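Local coordinates for protein sulfate transporter 4.1, chloroplastic (Arabidopsis thaliana, PDB 7LHV) that cotransports protons and sulfate across the membrane as a secondary active symporter and may take part in regulating sulfate assimilation, at residues L183-L188 and L339-A344; R514-K517 and A522-Y525. All blocks are in the same frame, centred on the assembly; numbering follows the deposited sequence.

Contact 1: residues L183-L188 and L339-A344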
loop_
_atom_site.group_PDB
_atom_site.type_symbol
_atom_site.label_atom_id
_atom_site.label_comp_id
_atom_site.label_asym_id
_atom_site.label_seq_id
_atom_site.Cartn_x
_atom_site.Cartn_y
_atom_site.Cartn_z
ATOM N N LEU A 183 -15.231 -0.761 23.114
ATOM C CA LEU A 183 -16.405 -0.554 22.266
ATOM C C LEU A 183 -16.009 -0.186 20.842
ATOM O O LEU A 183 -16.585 -0.698 19.874
ATOM C CB LEU A 183 -17.301 0.529 22.860
ATOM C CG LEU A 183 -18.505 0.923 22.006
ATOM C CD1 LEU A 183 -19.473 -0.234 21.887
ATOM C CD2 LEU A 183 -19.193 2.141 22.588
ATOM N N LEU A 184 -15.029 0.707 20.694
ATOM C CA LEU A 184 -14.577 1.098 19.363
ATOM C C LEU A 184 -13.949 -0.078 18.628
ATOM O O LEU A 184 -14.166 -0.254 17.425
ATOM C CB LEU A 184 -13.589 2.257 19.462
ATOM C CG LEU A 184 -14.136 3.569 20.021
ATOM C CD1 LEU A 184 -13.005 4.540 20.279
ATOM C CD2 LEU A 184 -15.156 4.168 19.076
ATOM N N VAL A 185 -13.164 -0.892 19.337
ATOM C CA VAL A 185 -12.565 -2.069 18.721
ATOM C C VAL A 185 -13.647 -3.032 18.260
ATOM O O VAL A 185 -13.578 -3.584 17.156
ATOM C CB VAL A 185 -11.581 -2.742 19.695
ATOM C CG1 VAL A 185 -11.287 -4.160 19.255
ATOM C CG2 VAL A 185 -10.301 -1.941 19.782
ATOM N N GLY A 186 -14.669 -3.245 19.090
ATOM C CA GLY A 186 -15.753 -4.128 18.695
ATOM C C GLY A 186 -16.506 -3.623 17.481
ATOM O O GLY A 186 -16.851 -4.399 16.588
ATOM N N ILE A 187 -16.768 -2.316 17.429
ATOM C CA ILE A 187 -17.466 -1.747 16.278
ATOM C C ILE A 187 -16.625 -1.895 15.015
ATOM O O ILE A 187 -17.136 -2.279 13.954
ATOM C CB ILE A 187 -17.842 -0.279 16.549
ATOM C CG1 ILE A 187 -19.135 -0.209 17.359
ATOM C CG2 ILE A 187 -17.994 0.487 15.251
ATOM C CD1 ILE A 187 -19.439 1.163 17.899
ATOM N N LEU A 188 -15.326 -1.600 15.104
ATOM C CA LEU A 188 -14.463 -1.742 13.933
ATOM C C LEU A 188 -14.384 -3.191 13.476
ATOM O O LEU A 188 -14.395 -3.467 12.272
ATOM C CB LEU A 188 -13.068 -1.199 14.233
ATOM C CG LEU A 188 -12.904 0.318 14.153
ATOM C CD1 LEU A 188 -11.494 0.721 14.534
ATOM C CD2 LEU A 188 -13.244 0.817 12.765
ATOM N N LEU A 339 -5.439 -0.296 15.350
ATOM C CA LEU A 339 -4.257 -1.125 15.566
ATOM C C LEU A 339 -4.619 -2.420 16.276
ATOM O O LEU A 339 -4.306 -3.517 15.792
ATOM C CB LEU A 339 -3.217 -0.344 16.364
ATOM C CG LEU A 339 -1.976 -1.090 16.842
ATOM C CD1 LEU A 339 -1.247 -1.731 15.677
ATOM C CD2 LEU A 339 -1.060 -0.141 17.588
ATOM N N ILE A 340 -5.318 -2.315 17.408
ATOM C CA ILE A 340 -5.778 -3.507 18.113
ATOM C C ILE A 340 -6.606 -4.379 17.185
ATOM O O ILE A 340 -6.405 -5.598 17.113
ATOM C CB ILE A 340 -6.567 -3.112 19.375
ATOM C CG1 ILE A 340 -5.622 -2.590 20.456
ATOM C CG2 ILE A 340 -7.369 -4.290 19.891
ATOM C CD1 ILE A 340 -6.333 -1.935 21.611
ATOM N N THR A 341 -7.518 -3.766 16.425
ATOM C CA THR A 341 -8.321 -4.534 15.483
ATOM C C THR A 341 -7.432 -5.269 14.493
ATOM O O THR A 341 -7.658 -6.450 14.204
ATOM C CB THR A 341 -9.296 -3.620 14.745
ATOM O OG1 THR A 341 -10.175 -2.999 15.691
ATOM C CG2 THR A 341 -10.115 -4.414 13.746
ATOM N N GLY A 342 -6.387 -4.601 14.000
ATOM C CA GLY A 342 -5.464 -5.269 13.101
ATOM C C GLY A 342 -4.871 -6.513 13.727
ATOM O O GLY A 342 -4.781 -7.561 13.083
ATOM N N VAL A 343 -4.512 -6.428 15.010
ATOM C CA VAL A 343 -4.008 -7.597 15.722
ATOM C C VAL A 343 -5.019 -8.731 15.641
ATOM O O VAL A 343 -4.677 -9.868 15.288
ATOM C CB VAL A 343 -3.681 -7.234 17.180
ATOM C CG1 VAL A 343 -3.488 -8.487 18.008
ATOM C CG2 VAL A 343 -2.444 -6.355 17.239
ATOM N N ALA A 344 -6.289 -8.428 15.913
ATOM C CA ALA A 344 -7.316 -9.458 15.851
ATOM C C ALA A 344 -7.428 -10.049 14.456
ATOM O O ALA A 344 -7.732 -11.237 14.309
ATOM C CB ALA A 344 -8.661 -8.892 16.293
#
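Val185 meets Ile340 and Thr341 where two helices of the transporter's membrane domain, 173-194 and 330-358, pass each other, a small worked example of helix packing through short side chains and the root of one leucine. The axes of the two short segments come within 9.3 Å at a crossing angle of -52°, and the closest pair of CA atoms, those of Val185 and Thr341, is 5.9 Å apart.

Along 183-188, Val185 is the first residue to touch. It presents both methyls to the other helix, and its CG2 lies 3.8 Å from Ile340 CG2, while the two side chains cross at about a right angle. The other methyl of Val185, CG1, runs past the Thr341 hydroxyl, with OG1 at 3.9 Å.

One turn later Leu188 takes up the contact near its root: its CB is 3.7 Å from Thr341 OG1. With chi1 at -61°, that hydroxyl stands beside the threonine's own backbone N, and it is hydrogen-bonded to Ser337 O, one turn back in helix 330-358.

A bound sphingosine phosphate touches Leu339 and Gly342 of the same helix, and Leu158 and Val159 of helix 153-166 pack against Ile340.

Chemically, the threonine hydroxyl is engaged within its own helix, and across the interface OG1 makes only van der Waals contacts. The two helices are thus joined here by the packing of methyls, a methylene and an internally bonded hydroxyl.

Contact 2: residues R514-K517 and A522-Y525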
loop_
_atom_site.group_PDB
_atom_site.type_symbol
_atom_site.label_atom_id
_atom_site.label_comp_id
_atom_site.label_asym_id
_atom_site.label_seq_id
_atom_site.Cartn_x
_atom_site.Cartn_y
_atom_site.Cartn_z
ATOM N N ARG A 514 16.899 -19.405 -18.346
ATOM C CA ARG A 514 17.140 -20.386 -17.294
ATOM C C ARG A 514 16.431 -21.711 -17.514
ATOM O O ARG A 514 16.982 -22.759 -17.166
ATOM C CB ARG A 514 16.719 -19.810 -15.935
ATOM N N ASN A 515 15.229 -21.702 -18.088
ATOM C CA ASN A 515 14.413 -22.912 -18.102
ATOM C C ASN A 515 14.955 -23.940 -19.091
ATOM O O ASN A 515 15.312 -25.059 -18.708
ATOM C CB ASN A 515 12.961 -22.562 -18.417
ATOM C CG ASN A 515 12.309 -21.752 -17.315
ATOM O OD1 ASN A 515 12.866 -21.602 -16.228
ATOM N ND2 ASN A 515 11.120 -21.227 -17.590
ATOM N N ILE A 516 15.019 -23.583 -20.371
ATOM C CA ILE A 516 15.415 -24.511 -21.423
ATOM C C ILE A 516 16.561 -23.904 -22.218
ATOM O O ILE A 516 16.475 -22.756 -22.667
ATOM C CB ILE A 516 14.234 -24.859 -22.345
ATOM C CG1 ILE A 516 13.071 -25.429 -21.531
ATOM C CG2 ILE A 516 14.669 -25.844 -23.417
ATOM C CD1 ILE A 516 13.354 -26.780 -20.919
ATOM N N LYS A 517 17.632 -24.680 -22.392
ATOM C CA LYS A 517 18.755 -24.301 -23.238
ATOM C C LYS A 517 18.933 -25.251 -24.416
ATOM O O LYS A 517 19.936 -25.154 -25.132
ATOM C CB LYS A 517 20.049 -24.248 -22.420
ATOM C CG LYS A 517 20.068 -23.178 -21.345
ATOM C CD LYS A 517 20.067 -21.791 -21.955
ATOM C CE LYS A 517 21.396 -21.481 -22.623
ATOM N NZ LYS A 517 21.434 -20.091 -23.154
ATOM N N ALA A 522 16.355 -26.264 -34.164
ATOM C CA ALA A 522 15.872 -24.913 -34.435
ATOM C C ALA A 522 15.284 -24.370 -33.146
ATOM O O ALA A 522 14.282 -24.902 -32.660
ATOM C CB ALA A 522 14.829 -24.909 -35.554
ATOM N N TYR A 523 15.892 -23.325 -32.591
ATOM C CA TYR A 523 15.435 -22.781 -31.319
ATOM C C TYR A 523 14.924 -21.353 -31.447
ATOM O O TYR A 523 13.774 -21.084 -31.088
ATOM C CB TYR A 523 16.561 -22.870 -30.285
ATOM C CG TYR A 523 16.063 -22.874 -28.864
ATOM C CD1 TYR A 523 15.204 -23.865 -28.414
ATOM C CD2 TYR A 523 16.465 -21.899 -27.965
ATOM C CE1 TYR A 523 14.749 -23.877 -27.113
ATOM C CE2 TYR A 523 16.018 -21.904 -26.664
ATOM C CZ TYR A 523 15.160 -22.894 -26.243
ATOM O OH TYR A 523 14.713 -22.900 -24.944
ATOM N N THR A 524 15.732 -20.429 -31.954
ATOM C CA THR A 524 15.327 -19.039 -32.094
ATOM C C THR A 524 15.443 -18.611 -33.549
ATOM O O THR A 524 16.210 -19.188 -34.326
ATOM C CB THR A 524 16.169 -18.116 -31.204
ATOM O OG1 THR A 524 15.546 -16.829 -31.128
ATOM C CG2 THR A 524 17.576 -17.965 -31.759
ATOM N N TYR A 525 14.660 -17.602 -33.913
ATOM C CA TYR A 525 14.605 -17.102 -35.278
ATOM C C TYR A 525 15.147 -15.681 -35.337
ATOM O O TYR A 525 14.851 -14.857 -34.469
ATOM C CB TYR A 525 13.174 -17.139 -35.819
ATOM C CG TYR A 525 12.544 -18.508 -35.777
ATOM C CD1 TYR A 525 12.884 -19.477 -36.712
ATOM C CD2 TYR A 525 11.607 -18.837 -34.806
ATOM C CE1 TYR A 525 12.311 -20.732 -36.680
ATOM C CE2 TYR A 525 11.029 -20.089 -34.767
ATOM C CZ TYR A 525 11.385 -21.033 -35.707
ATOM O OH TYR A 525 10.813 -22.282 -35.674
#
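Ile516 and Tyr523 bridge two irregular stretches of one connection, whose backbones stay well apart: the closest CA atoms, those of Lys517 and Tyr523, are 8.9 Å from each other, and neither side forms a helix or strand. A long side chain has to span such a gap, and the principle is well illustrated by Tyr523. Its CG is roughly anti to the backbone N (chi1 -157°), which sends the ring across to 514-517. There Tyr523 OH gives a weak hydrogen bond to Ile516 O over 2.9 Å, with that carbonyl lying obliquely to the ring.

The same isoleucine also supplies the apolar part of the contact. Its CG2 branch is 4.1 Å from Tyr523 CZ, and the two side chains cross at about a right angle. Ile516 CB and CG2 also lie beside the phenol oxygen. The outer branch, CG1 with CD1, leads away from the tyrosine.

Tyr523 is buried: Arg506 and Val512 pack against it, and its ring meets that of Tyr519 with the planes at about 55°. Asn515, next to the isoleucine, is hydrogen-bonded through ND2 to Thr510 OG1. The whole contact lies in the loop between strands 501-504 and 527-533, which are antiparallel neighbours at one side of the four-stranded STAS sheet.

Overall arrangement
Followed from the N terminus, the chain first closes contact 1, which brings helix 173-194 against helix 330-358 across 150 intervening residues, 90 of them helical, and so ties distant parts of the membrane domain together. Only after that loop is complete does the chain pass through helix 477-496 into strand 501-504 and reach contact 2, a short closure with four residues between its segments, in the connection leading to strand 527-533 of the STAS domain. The two loops therefore follow in series, neither nesting nor crossing. The centres of the two contacts lie about 54 Å apart and their nearest atoms about 37 Å, so the two do not touch: one lies between membrane helices, the other within a loop by the STAS sheet.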